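Local coordinates for peroxide stress regulator PerR, FUR family (Streptococcus pyogenes, PDB 4I7H), which probably senses peroxide stress and represses the genes of the response by binding DNA as a metal-dependent, dimeric regulator of the FUR family, at residues F78-K83 / D93-Q98; N15-L20 / T30-I35; Q40-P45 / G130-R135; P45-I50 / M61-V66. All coordinates share one frame; numbering follows the deposited sequence.

Contact 1 (F78-K83 / D93-Q98). With NI (nickel (II) ion), chain F.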
loop_
_atom_site.group_PDB
_atom_site.type_symbol
_atom_site.label_atom_id
_atom_site.label_comp_id
_atom_site.label_asym_id
_atom_site.label_seq_id
_atom_site.Cartn_x
_atom_site.Cartn_y
_atom_site.Cartn_z
ATOM N N PHE B 78 -9.047 15.593 -4.881
ATOM C CA PHE B 78 -9.351 14.175 -5.063
ATOM C C PHE B 78 -8.893 13.621 -6.399
ATOM O O PHE B 78 -8.887 12.410 -6.606
ATOM C CB PHE B 78 -10.838 13.889 -4.842
ATOM C CG PHE B 78 -11.281 14.107 -3.430
ATOM C CD1 PHE B 78 -11.148 13.104 -2.490
ATOM C CD2 PHE B 78 -11.811 15.323 -3.039
ATOM C CE1 PHE B 78 -11.533 13.297 -1.188
ATOM C CE2 PHE B 78 -12.208 15.533 -1.718
ATOM C CZ PHE B 78 -12.066 14.511 -0.791
ATOM N N VAL B 79 -8.544 14.502 -7.326
ATOM C CA VAL B 79 -7.858 14.056 -8.538
ATOM C C VAL B 79 -6.716 14.992 -8.901
ATOM O O VAL B 79 -6.672 16.149 -8.471
ATOM C CB VAL B 79 -8.820 13.747 -9.753
ATOM C CG1 VAL B 79 -10.263 13.699 -9.318
ATOM C CG2 VAL B 79 -8.613 14.705 -10.916
ATOM N N SER B 80 -5.777 14.471 -9.671
ATOM C CA SER B 80 -4.602 15.232 -10.049
ATOM C C SER B 80 -4.544 15.323 -11.555
ATOM O O SER B 80 -4.948 14.383 -12.259
ATOM C CB SER B 80 -3.348 14.509 -9.564
ATOM O OG SER B 80 -3.318 13.198 -10.109
ATOM N N GLU B 81 -4.059 16.456 -12.050
ATOM C CA GLU B 81 -3.903 16.648 -13.488
ATOM C C GLU B 81 -2.443 16.391 -13.816
ATOM O O GLU B 81 -1.546 16.770 -13.056
ATOM C CB GLU B 81 -4.250 18.088 -13.888
ATOM C CG GLU B 81 -5.620 18.552 -13.455
ATOM C CD GLU B 81 -5.780 20.069 -13.516
ATOM O OE1 GLU B 81 -6.888 20.542 -13.878
ATOM O OE2 GLU B 81 -4.804 20.788 -13.186
ATOM N N LEU B 82 -2.191 15.759 -14.945
ATOM C CA LEU B 82 -0.818 15.596 -15.362
ATOM C C LEU B 82 -0.744 15.570 -16.878
ATOM O O LEU B 82 -1.719 15.209 -17.556
ATOM C CB LEU B 82 -0.227 14.309 -14.776
ATOM C CG LEU B 82 -0.804 13.005 -15.329
ATOM C CD1 LEU B 82 0.162 12.367 -16.334
ATOM C CD2 LEU B 82 -1.149 12.038 -14.208
ATOM N N LYS B 83 0.410 15.972 -17.399
ATOM C CA LYS B 83 0.707 15.810 -18.810
ATOM C C LYS B 83 1.929 14.923 -18.942
ATOM O O LYS B 83 2.787 14.886 -18.025
ATOM C CB LYS B 83 1.007 17.153 -19.451
ATOM C CG LYS B 83 -0.230 17.983 -19.675
ATOM C CD LYS B 83 0.155 19.323 -20.211
ATOM C CE LYS B 83 -1.031 20.239 -20.183
ATOM N NZ LYS B 83 -0.705 21.498 -20.887
ATOM N N ASP B 93 -6.090 11.623 -12.672
ATOM C CA ASP B 93 -5.797 10.476 -11.819
ATOM C C ASP B 93 -6.587 10.640 -10.548
ATOM O O ASP B 93 -6.430 11.642 -9.854
ATOM C CB ASP B 93 -4.303 10.448 -11.505
ATOM C CG ASP B 93 -3.948 9.491 -10.368
ATOM O OD1 ASP B 93 -4.444 8.329 -10.378
ATOM O OD2 ASP B 93 -3.170 9.914 -9.465
ATOM N N PHE B 94 -7.468 9.696 -10.245
ATOM C CA PHE B 94 -8.181 9.831 -8.993
ATOM C C PHE B 94 -7.240 9.423 -7.869
ATOM O O PHE B 94 -6.799 8.273 -7.798
ATOM C CB PHE B 94 -9.466 9.012 -8.940
ATOM C CG PHE B 94 -10.246 9.241 -7.684
ATOM C CD1 PHE B 94 -9.996 8.479 -6.547
ATOM C CD2 PHE B 94 -11.191 10.249 -7.619
ATOM C CE1 PHE B 94 -10.683 8.709 -5.378
ATOM C CE2 PHE B 94 -11.898 10.486 -6.439
ATOM C CZ PHE B 94 -11.637 9.704 -5.319
ATOM N N MET B 95 -6.917 10.359 -6.990
ATOM C CA MET B 95 -5.957 10.034 -5.942
ATOM C C MET B 95 -6.503 10.271 -4.543
ATOM O O MET B 95 -5.747 10.371 -3.585
ATOM C CB MET B 95 -4.623 10.752 -6.183
ATOM C CG MET B 95 -4.746 12.170 -6.697
ATOM S SD MET B 95 -5.461 13.242 -5.466
ATOM C CE MET B 95 -4.519 14.753 -5.725
ATOM N N GLY B 96 -7.825 10.334 -4.432
ATOM C CA GLY B 96 -8.473 10.534 -3.149
ATOM C C GLY B 96 -8.168 9.422 -2.152
ATOM O O GLY B 96 -8.085 8.247 -2.503
ATOM N N HIS B 97 -8.037 9.796 -0.885
ATOM C CA HIS B 97 -7.683 8.834 0.151
ATOM C C HIS B 97 -8.897 8.025 0.567
ATOM O O HIS B 97 -10.020 8.270 0.111
ATOM C CB HIS B 97 -7.139 9.577 1.374
ATOM C CG HIS B 97 -8.129 10.523 1.980
ATOM N ND1 HIS B 97 -8.235 11.839 1.581
ATOM C CD2 HIS B 97 -9.081 10.336 2.923
ATOM C CE1 HIS B 97 -9.190 12.432 2.269
ATOM N NE2 HIS B 97 -9.720 11.544 3.089
ATOM N N GLN B 98 -8.660 7.045 1.434
ATOM C CA GLN B 98 -9.736 6.291 2.050
ATOM C C GLN B 98 -9.397 6.127 3.532
ATOM O O GLN B 98 -8.365 6.624 3.999
ATOM C CB GLN B 98 -9.905 4.918 1.372
ATOM C CG GLN B 98 -8.699 3.973 1.562
ATOM C CD GLN B 98 -8.979 2.522 1.129
ATOM O OE1 GLN B 98 -10.124 2.132 0.891
ATOM N NE2 GLN B 98 -7.922 1.715 1.054
HETATM NI NI NI F . -11.520 11.410 4.736
#
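Ser-80 and Asp-93 form an antiparallel hydrogen-bonded pair at the heart of a two-stranded hairpin. Ser-80 N donates to Asp-93 O over 2.9 Å, and Asp-93 N returns a bond of 3.0 Å to Ser-80 O, lying in that carbonyl plane. With OG wedged between its backbone N and carbonyl carbon (chi1 57°), the serine hydroxyl leans over the Asp-93 side chain; it has weak options in Asp-93 OD2 at 3.3 Å and Asp-93 O, and its single proton is not settled between them. The neighbouring pair, Val-79 and Phe-94, is non-hydrogen-bonded, and their side chains cross at about a right angle, Val-79 CG1 touching Phe-94 CD2 at 4.0 Å on the other face of the hairpin. Beyond this pair, Phe-78 O sits over one face of the Phe-94 ring, offset toward the rim, and accepts from Met-95 N at 2.9 Å, the donor standing 40° out of the carbonyl plane. Met-95, bent at chi2 and chi3, folds back so that SD flanks this same Phe-78 carbonyl. Because Gly-96 brings no side chain, Phe-78 CD1 can approach its CA to 3.8 Å. Next along the chain, His-97 binds the nickel ion through NE2, with His-4, Asn-15, His-19 and His-99 as the other ligands. The hairpin probably forms the wing of the winged-helix domain, as in other FUR-family proteins: Phe-94 and Phe-78 lean on helix 12-22, Val-79 packs on helix 63-75, and Asp-93 OD1 makes a salt bridge to Lys-123 of helix 118-129.

Contact 2 (N15-L20 / T30-I35). With NI (nickel (II) ion), chain F.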
loop_
_atom_site.group_PDB
_atom_site.type_symbol
_atom_site.label_atom_id
_atom_site.label_comp_id
_atom_site.label_asym_id
_atom_site.label_seq_id
_atom_site.Cartn_x
_atom_site.Cartn_y
_atom_site.Cartn_z
ATOM N N ASN B 15 -15.766 8.082 0.891
ATOM C CA ASN B 15 -14.932 9.153 1.424
ATOM C C ASN B 15 -15.121 10.497 0.725
ATOM O O ASN B 15 -15.300 11.515 1.390
ATOM C CB ASN B 15 -13.458 8.807 1.357
ATOM C CG ASN B 15 -12.623 9.848 2.033
ATOM O OD1 ASN B 15 -12.752 10.015 3.231
ATOM N ND2 ASN B 15 -11.808 10.581 1.280
ATOM N N VAL B 16 -15.052 10.506 -0.603
ATOM C CA VAL B 16 -15.202 11.758 -1.357
ATOM C C VAL B 16 -16.565 12.380 -1.090
ATOM O O VAL B 16 -16.674 13.598 -0.912
ATOM C CB VAL B 16 -15.106 11.565 -2.896
ATOM C CG1 VAL B 16 -14.998 12.913 -3.580
ATOM C CG2 VAL B 16 -13.929 10.753 -3.257
ATOM N N LEU B 17 -17.600 11.545 -1.102
ATOM C CA LEU B 17 -18.966 12.032 -0.928
ATOM C C LEU B 17 -19.126 12.690 0.433
ATOM O O LEU B 17 -19.771 13.729 0.554
ATOM C CB LEU B 17 -19.975 10.895 -1.094
ATOM C CG LEU B 17 -20.046 10.195 -2.454
ATOM C CD1 LEU B 17 -21.384 9.479 -2.605
ATOM C CD2 LEU B 17 -19.820 11.161 -3.592
ATOM N N GLU B 18 -18.521 12.087 1.453
ATOM C CA GLU B 18 -18.528 12.654 2.792
ATOM C C GLU B 18 -17.836 14.002 2.799
ATOM O O GLU B 18 -18.380 14.989 3.312
ATOM C CB GLU B 18 -17.799 11.720 3.762
ATOM C CG GLU B 18 -18.689 10.729 4.476
ATOM C CD GLU B 18 -19.293 11.310 5.738
ATOM O OE1 GLU B 18 -18.551 11.439 6.741
ATOM O OE2 GLU B 18 -20.502 11.642 5.726
ATOM N N HIS B 19 -16.628 14.040 2.241
ATOM C CA HIS B 19 -15.857 15.282 2.186
ATOM C C HIS B 19 -16.605 16.398 1.459
ATOM O O HIS B 19 -16.598 17.548 1.907
ATOM C CB HIS B 19 -14.502 15.060 1.526
ATOM C CG HIS B 19 -13.425 14.653 2.484
ATOM N ND1 HIS B 19 -12.585 15.566 3.074
ATOM C CD2 HIS B 19 -13.053 13.436 2.955
ATOM C CE1 HIS B 19 -11.739 14.942 3.873
ATOM N NE2 HIS B 19 -12.005 13.650 3.817
ATOM N N LEU B 20 -17.233 16.065 0.335
ATOM C CA LEU B 20 -17.988 17.064 -0.420
ATOM C C LEU B 20 -19.204 17.584 0.364
ATOM O O LEU B 20 -19.468 18.792 0.386
ATOM C CB LEU B 20 -18.418 16.499 -1.777
ATOM C CG LEU B 20 -17.223 16.155 -2.669
ATOM C CD1 LEU B 20 -17.664 15.562 -4.008
ATOM C CD2 LEU B 20 -16.343 17.380 -2.870
ATOM N N THR B 30 -24.226 12.684 -12.099
ATOM C CA THR B 30 -23.132 12.792 -13.051
ATOM C C THR B 30 -21.802 12.820 -12.300
ATOM O O THR B 30 -20.851 12.122 -12.668
ATOM C CB THR B 30 -23.278 14.071 -13.896
ATOM O OG1 THR B 30 -24.431 13.946 -14.745
ATOM C CG2 THR B 30 -22.054 14.290 -14.752
ATOM N N ARG B 31 -21.744 13.622 -11.240
ATOM C CA ARG B 31 -20.532 13.717 -10.430
ATOM C C ARG B 31 -20.180 12.369 -9.782
ATOM O O ARG B 31 -19.021 11.916 -9.857
ATOM C CB ARG B 31 -20.653 14.837 -9.397
ATOM C CG ARG B 31 -19.407 15.033 -8.532
ATOM C CD ARG B 31 -19.376 16.430 -7.927
ATOM N NE ARG B 31 -19.200 17.459 -8.951
ATOM C CZ ARG B 31 -19.296 18.771 -8.736
ATOM N NH1 ARG B 31 -19.577 19.245 -7.519
ATOM N NH2 ARG B 31 -19.113 19.616 -9.744
ATOM N N LYS B 32 -21.168 11.715 -9.177
ATOM C CA LYS B 32 -20.958 10.360 -8.643
ATOM C C LYS B 32 -20.432 9.401 -9.711
ATOM O O LYS B 32 -19.499 8.631 -9.450
ATOM C CB LYS B 32 -22.253 9.795 -8.047
ATOM C CG LYS B 32 -22.759 10.513 -6.802
ATOM C CD LYS B 32 -24.123 9.969 -6.397
ATOM C CE LYS B 32 -24.713 10.784 -5.253
ATOM N NZ LYS B 32 -26.148 10.451 -5.012
ATOM N N ALA B 33 -21.023 9.444 -10.909
ATOM C CA ALA B 33 -20.606 8.534 -11.978
ATOM C C ALA B 33 -19.155 8.760 -12.414
ATOM O O ALA B 33 -18.419 7.805 -12.685
ATOM C CB ALA B 33 -21.535 8.637 -13.174
ATOM N N ILE B 34 -18.750 10.022 -12.499
ATOM C CA ILE B 34 -17.383 10.357 -12.865
ATOM C C ILE B 34 -16.426 9.894 -11.750
ATOM O O ILE B 34 -15.392 9.286 -12.023
ATOM C CB ILE B 34 -17.231 11.867 -13.120
ATOM C CG1 ILE B 34 -17.992 12.245 -14.412
ATOM C CG2 ILE B 34 -15.740 12.276 -13.201
ATOM C CD1 ILE B 34 -18.138 13.760 -14.609
ATOM N N ILE B 35 -16.777 10.163 -10.502
ATOM C CA ILE B 35 -15.950 9.701 -9.380
ATOM C C ILE B 35 -15.766 8.185 -9.422
ATOM O O ILE B 35 -14.649 7.684 -9.330
ATOM C CB ILE B 35 -16.556 10.089 -8.035
ATOM C CG1 ILE B 35 -16.421 11.598 -7.829
ATOM C CG2 ILE B 35 -15.859 9.336 -6.906
ATOM C CD1 ILE B 35 -17.298 12.142 -6.718
HETATM NI NI NI F . -11.520 11.410 4.736
#
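Ile-35 CG1 is turned anti to its carbonyl carbon (chi1 -71°), and an extended chi2 carries CD1 toward the facing helix. Opposite it, Val-16 swings CG1 anti to its nitrogen (chi1 -169°), and the two branches meet tip to tip, Val-16 CG1 to Ile-35 CD1 4.0 Å. Leu-17 comes in at a slant with CD2 4.1 Å from Ile-35 CD1, and Leu-20 CD1 approaches the same methyl at 4.4 Å. One isoleucine end therefore gathers three side chains of the 15-20 segment. At the flanks the aliphatic parts of longer residues join in: Lys-32 CG lies beside Leu-17 CD2, and Arg-31 CD beside Leu-20 CD1, while the Arg-31 guanidinium reaches on to Asn-69. No hydrogen bond crosses; the contact is apolar and rather loose, as expected with the segment axes 11.5 Å apart at an angle of 140°. The 15-20 segment uses a different side for metal: Asn-15 OD1 and His-19 NE2, one turn apart, bind the nickel ion at 2.4 Å and 2.5 Å respectively. Helix 12-22 thus lies between the metal site and helix 29-39. Beyond Ile-35 comes Leu-73 of helix 63-75, with Tyr-13 of helix 12-22 alongside, so the contact fastens the N-terminal helix onto the helical bundle of the winged-helix domain.

Contact 3 (Q40-P45 / G130-R135)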
loop_
_atom_site.group_PDB
_atom_site.type_symbol
_atom_site.label_atom_id
_atom_site.label_comp_id
_atom_site.label_asym_id
_atom_site.label_seq_id
_atom_site.Cartn_x
_atom_site.Cartn_y
_atom_site.Cartn_z
ATOM N N GLN B 40 -12.496 3.292 -10.434
ATOM C CA GLN B 40 -12.402 1.963 -11.039
ATOM C C GLN B 40 -11.508 1.900 -12.275
ATOM O O GLN B 40 -11.365 0.836 -12.880
ATOM C CB GLN B 40 -13.797 1.428 -11.383
ATOM C CG GLN B 40 -14.719 1.245 -10.166
ATOM C CD GLN B 40 -14.115 0.339 -9.090
ATOM O OE1 GLN B 40 -13.604 0.818 -8.072
ATOM N NE2 GLN B 40 -14.178 -0.977 -9.310
ATOM N N SER B 41 -10.915 3.028 -12.659
ATOM C CA SER B 41 -10.174 3.077 -13.916
ATOM C C SER B 41 -8.762 2.504 -13.847
ATOM O O SER B 41 -7.956 2.885 -12.993
ATOM C CB SER B 41 -10.097 4.499 -14.466
ATOM O OG SER B 41 -9.157 4.566 -15.525
ATOM N N THR B 42 -8.484 1.589 -14.771
ATOM C CA THR B 42 -7.139 1.084 -14.993
ATOM C C THR B 42 -6.157 2.259 -15.129
ATOM O O THR B 42 -5.235 2.431 -14.312
ATOM C CB THR B 42 -7.118 0.207 -16.273
ATOM O OG1 THR B 42 -7.440 -1.154 -15.938
ATOM C CG2 THR B 42 -5.765 0.269 -16.970
ATOM N N GLU B 43 -6.417 3.104 -16.123
ATOM C CA GLU B 43 -5.461 4.088 -16.593
ATOM C C GLU B 43 -5.589 5.404 -15.858
ATOM O O GLU B 43 -6.278 5.512 -14.846
ATOM C CB GLU B 43 -5.725 4.352 -18.076
ATOM C CG GLU B 43 -4.636 3.870 -19.009
ATOM C CD GLU B 43 -4.792 4.445 -20.405
ATOM O OE1 GLU B 43 -5.950 4.641 -20.844
ATOM O OE2 GLU B 43 -3.762 4.716 -21.060
ATOM N N HIS B 44 -4.899 6.407 -16.377
ATOM C CA HIS B 44 -5.179 7.785 -16.010
ATOM C C HIS B 44 -5.894 8.384 -17.228
ATOM O O HIS B 44 -5.250 8.926 -18.117
ATOM C CB HIS B 44 -3.883 8.522 -15.697
ATOM C CG HIS B 44 -3.289 8.146 -14.375
ATOM N ND1 HIS B 44 -2.022 8.528 -13.985
ATOM C CD2 HIS B 44 -3.798 7.426 -13.347
ATOM C CE1 HIS B 44 -1.775 8.057 -12.774
ATOM N NE2 HIS B 44 -2.836 7.380 -12.366
ATOM N N PRO B 45 -7.229 8.261 -17.270
ATOM C CA PRO B 45 -7.992 8.577 -18.487
ATOM C C PRO B 45 -7.928 10.057 -18.830
ATOM O O PRO B 45 -7.767 10.883 -17.938
ATOM C CB PRO B 45 -9.425 8.181 -18.109
ATOM C CG PRO B 45 -9.487 8.395 -16.629
ATOM C CD PRO B 45 -8.106 8.072 -16.095
ATOM N N GLY B 130 -2.271 -7.750 -15.743
ATOM C CA GLY B 130 -3.309 -7.546 -16.731
ATOM C C GLY B 130 -4.734 -7.657 -16.215
ATOM O O GLY B 130 -5.687 -7.403 -16.967
ATOM N N TYR B 131 -4.909 -8.044 -14.953
ATOM C CA TYR B 131 -6.265 -8.132 -14.403
ATOM C C TYR B 131 -6.875 -6.732 -14.351
ATOM O O TYR B 131 -6.180 -5.751 -14.103
ATOM C CB TYR B 131 -6.276 -8.734 -12.983
ATOM C CG TYR B 131 -6.133 -10.245 -12.882
ATOM C CD1 TYR B 131 -5.103 -10.917 -13.527
ATOM C CD2 TYR B 131 -7.015 -10.994 -12.112
ATOM C CE1 TYR B 131 -4.955 -12.295 -13.414
ATOM C CE2 TYR B 131 -6.877 -12.371 -11.995
ATOM C CZ TYR B 131 -5.840 -13.013 -12.651
ATOM O OH TYR B 131 -5.688 -14.375 -12.544
ATOM N N LYS B 132 -8.167 -6.641 -14.620
ATOM C CA LYS B 132 -8.899 -5.424 -14.338
ATOM C C LYS B 132 -9.271 -5.507 -12.859
ATOM O O LYS B 132 -10.079 -6.341 -12.481
ATOM C CB LYS B 132 -10.161 -5.353 -15.201
ATOM C CG LYS B 132 -11.018 -4.110 -14.972
ATOM C CD LYS B 132 -10.198 -2.829 -15.107
ATOM C CE LYS B 132 -11.079 -1.625 -15.437
ATOM N NZ LYS B 132 -10.883 -1.154 -16.848
ATOM N N VAL B 133 -8.672 -4.668 -12.022
ATOM C CA VAL B 133 -8.891 -4.783 -10.574
ATOM C C VAL B 133 -10.293 -4.301 -10.180
ATOM O O VAL B 133 -10.689 -3.185 -10.514
ATOM C CB VAL B 133 -7.803 -4.047 -9.778
ATOM C CG1 VAL B 133 -8.021 -4.226 -8.254
ATOM C CG2 VAL B 133 -6.438 -4.560 -10.182
ATOM N N THR B 134 -11.049 -5.163 -9.504
ATOM C CA THR B 134 -12.389 -4.806 -9.047
ATOM C C THR B 134 -12.424 -4.339 -7.583
ATOM O O THR B 134 -13.182 -3.425 -7.232
ATOM C CB THR B 134 -13.363 -5.973 -9.209
ATOM O OG1 THR B 134 -12.787 -7.154 -8.639
ATOM C CG2 THR B 134 -13.674 -6.212 -10.694
ATOM N N ARG B 135 -11.613 -4.961 -6.728
ATOM C CA ARG B 135 -11.588 -4.569 -5.316
ATOM C C ARG B 135 -10.353 -5.118 -4.609
ATOM O O ARG B 135 -9.857 -6.207 -4.958
ATOM C CB ARG B 135 -12.862 -5.052 -4.602
ATOM C CG ARG B 135 -13.014 -6.573 -4.607
ATOM C CD ARG B 135 -14.418 -7.035 -4.240
ATOM N NE ARG B 135 -14.510 -8.495 -4.308
ATOM C CZ ARG B 135 -14.480 -9.305 -3.250
ATOM N NH1 ARG B 135 -14.388 -8.798 -2.020
ATOM N NH2 ARG B 135 -14.559 -10.624 -3.421
HETATM O O HOH W 1 -7.722 -2.276 -13.079
#
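Gln-40 and Thr-42 meet Lys-132 and Thr-134 in a small, largely polar contact at the surface, where the winged-helix domain of this FUR-family protein touches the edge of its dimerisation domain. The first pair belongs to the loop between helices 29-39 and 47-54; the second lies on strand 132-135, which follows helix 118-129. That strand pairs antiparallel with a strand of the second subunit, extending the sheet across the dimer interface, and Thr-134 OG1 is taken by Glu-105 of that subunit. Bent at chi2, Gln-40 sends NE2 to Thr-134 O in a weak hydrogen bond, long at 3.4 Å but almost straight, with 169° at the hydrogen. Lys-132 leaves the strand with CG anti to its nitrogen and then kinks at chi2 and chi4, laying the end of its chain obliquely across Thr-42: CD comes within 3.3 Å of Thr-42 OG1, and CE passes 3.6 Å from Gln-40 O. The Thr-42 side chain also rests on His-126 of helix 118-129. With so few direct bonds, the tie between the domains looks light, and solvent takes part in it. A water bridges the two segments, accepting from Val-133 N at 2.8 Å and hydrogen-bonded to Thr-42 OG1 at 3.1 Å.

Contact 4 (P45-I50 / M61-V66)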
loop_
_atom_site.group_PDB
_atom_site.type_symbol
_atom_site.label_atom_id
_atom_site.label_comp_id
_atom_site.label_asym_id
_atom_site.label_seq_id
_atom_site.Cartn_x
_atom_site.Cartn_y
_atom_site.Cartn_z
ATOM N N PRO B 45 -7.229 8.261 -17.270
ATOM C CA PRO B 45 -7.992 8.577 -18.487
ATOM C C PRO B 45 -7.928 10.057 -18.830
ATOM O O PRO B 45 -7.767 10.883 -17.938
ATOM C CB PRO B 45 -9.425 8.181 -18.109
ATOM C CG PRO B 45 -9.487 8.395 -16.629
ATOM C CD PRO B 45 -8.106 8.072 -16.095
ATOM N N SER B 46 -8.034 10.381 -20.114
ATOM C CA SER B 46 -8.201 11.763 -20.550
ATOM C C SER B 46 -9.653 12.170 -20.276
ATOM O O SER B 46 -10.497 11.316 -20.030
ATOM C CB SER B 46 -7.957 11.860 -22.052
ATOM O OG SER B 46 -8.939 11.094 -22.756
ATOM N N ALA B 47 -9.955 13.463 -20.315
ATOM C CA ALA B 47 -11.353 13.895 -20.232
ATOM C C ALA B 47 -12.210 13.270 -21.355
ATOM O O ALA B 47 -13.349 12.861 -21.123
ATOM C CB ALA B 47 -11.454 15.419 -20.253
ATOM N N ASP B 48 -11.656 13.166 -22.556
ATOM C CA ASP B 48 -12.420 12.631 -23.681
ATOM C C ASP B 48 -12.771 11.171 -23.450
ATOM O O ASP B 48 -13.874 10.724 -23.781
ATOM C CB ASP B 48 -11.656 12.776 -24.997
ATOM C CG ASP B 48 -12.414 12.183 -26.175
ATOM O OD1 ASP B 48 -13.404 12.804 -26.611
ATOM O OD2 ASP B 48 -12.029 11.097 -26.656
ATOM N N LYS B 49 -11.826 10.434 -22.875
ATOM C CA LYS B 49 -12.042 9.034 -22.539
ATOM C C LYS B 49 -13.198 8.903 -21.551
ATOM O O LYS B 49 -14.123 8.123 -21.767
ATOM C CB LYS B 49 -10.768 8.456 -21.924
ATOM C CG LYS B 49 -10.461 7.040 -22.332
ATOM C CD LYS B 49 -11.566 6.083 -21.948
ATOM C CE LYS B 49 -11.030 4.673 -21.754
ATOM N NZ LYS B 49 -10.626 4.018 -23.027
ATOM N N ILE B 50 -13.119 9.653 -20.455
ATOM C CA ILE B 50 -14.181 9.664 -19.463
ATOM C C ILE B 50 -15.518 9.999 -20.130
ATOM O O ILE B 50 -16.527 9.296 -19.959
ATOM C CB ILE B 50 -13.900 10.715 -18.378
ATOM C CG1 ILE B 50 -12.665 10.321 -17.539
ATOM C CG2 ILE B 50 -15.120 10.884 -17.483
ATOM C CD1 ILE B 50 -12.091 11.492 -16.758
ATOM N N MET B 61 -25.042 15.213 -20.805
ATOM C CA MET B 61 -23.604 15.372 -20.602
ATOM C C MET B 61 -22.896 15.899 -21.847
ATOM O O MET B 61 -23.049 15.373 -22.953
ATOM C CB MET B 61 -22.939 14.053 -20.158
ATOM C CG MET B 61 -21.416 14.143 -20.041
ATOM S SD MET B 61 -20.649 12.571 -19.496
ATOM C CE MET B 61 -21.319 12.533 -17.852
ATOM N N SER B 62 -22.118 16.956 -21.652
ATOM C CA SER B 62 -21.211 17.425 -22.681
ATOM C C SER B 62 -19.784 17.178 -22.192
ATOM O O SER B 62 -19.575 16.853 -21.013
ATOM C CB SER B 62 -21.427 18.910 -22.914
ATOM O OG SER B 62 -21.183 19.639 -21.717
ATOM N N LEU B 63 -18.813 17.341 -23.083
ATOM C CA LEU B 63 -17.408 17.352 -22.677
ATOM C C LEU B 63 -17.175 18.454 -21.642
ATOM O O LEU B 63 -16.380 18.282 -20.715
ATOM C CB LEU B 63 -16.510 17.597 -23.883
ATOM C CG LEU B 63 -15.281 16.716 -24.123
ATOM C CD1 LEU B 63 -14.267 17.472 -24.969
ATOM C CD2 LEU B 63 -14.644 16.145 -22.838
ATOM N N ALA B 64 -17.875 19.583 -21.796
ATOM C CA ALA B 64 -17.766 20.678 -20.836
ATOM C C ALA B 64 -18.130 20.219 -19.432
ATOM O O ALA B 64 -17.447 20.577 -18.470
ATOM C CB ALA B 64 -18.642 21.872 -21.252
ATOM N N THR B 65 -19.200 19.433 -19.320
ATOM C CA THR B 65 -19.611 18.881 -18.034
ATOM C C THR B 65 -18.465 18.059 -17.416
ATOM O O THR B 65 -18.180 18.199 -16.234
ATOM C CB THR B 65 -20.860 17.979 -18.178
ATOM O OG1 THR B 65 -21.916 18.719 -18.810
ATOM C CG2 THR B 65 -21.341 17.503 -16.809
ATOM N N VAL B 66 -17.826 17.203 -18.213
ATOM C CA VAL B 66 -16.703 16.387 -17.719
ATOM C C VAL B 66 -15.569 17.263 -17.196
ATOM O O VAL B 66 -15.146 17.104 -16.048
ATOM C CB VAL B 66 -16.149 15.458 -18.795
ATOM C CG1 VAL B 66 -14.897 14.693 -18.262
ATOM C CG2 VAL B 66 -17.228 14.467 -19.239
#
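Val-66 CG1 is the bump of this contact, and the hollow it enters lies between Ala-47 and Ile-50, residues three apart on the facing helix. With CG1 anti to the backbone N (chi1 176°), the methyl points into the helix 47-54 surface and meets three groups at once: Ile-50 CG2 at 3.9 Å, Ala-47 CB at 4.0 Å and Ala-47 O at 3.7 Å. The small alanine forms the floor, letting the valine settle against the backbone, while the Ile-50 branch makes a wall that crosses the valine obliquely. Leu-63, one turn earlier on the second helix, covers the other flank. Its end bends toward the partner, and CD2 rests on Ala-47, 4.2 Å from CB and 3.9 Å from O. Both helices start close to the contact with a serine at the N-cap. Ser-46 OG accepts from Lys-49 N at 3.0 Å, and Ser-62 OG accepts from Thr-65 N at 3.1 Å; Ser-62 N returns a weak bond to Thr-65 OG1, completing a capping box. These two helices match the helix-turn-helix of the FUR-family DNA-binding domain, helix 63-75 being probably the recognition helix. Tyr-51 packs on Leu-63 and Val-66, Leu-70 adds to the cover of Ala-47 and Ile-50, and Met-38 of helix 29-39 touches Ile-50. Asp-48, at the border, is engaged by Arg-52 of its own helix. The caps satisfy Lys-49 N and Thr-65 N within their own first turns, and what joins these two segments directly is apolar contact between methyl and backbone groups.

How the contacts relate
From the N terminus, contact 2 closes first, packing helices 12-22 and 29-39 together and closing the short connection between them. Contact 3 then opens in the loop that follows and closes only at strand 132-135, so the helix-turn-helix, the hairpin, strands 98-104 and 110-115 and helix 118-129 all lie within its span. Inside that span contacts 4 and 1 come one after the other: contact 4 pairs helices 47-54 and 63-75, and shares Pro-45 with contact 3, while contact 1 folds back the hairpin after helix 63-75. Contacts 1 and 2 meet at the nickel ion and where Phe-94 touches Val-16. Contacts 2 and 4 touch through Thr-30 and Met-61. Leu-82 packs on His-44, connecting contact 1 with contact 3.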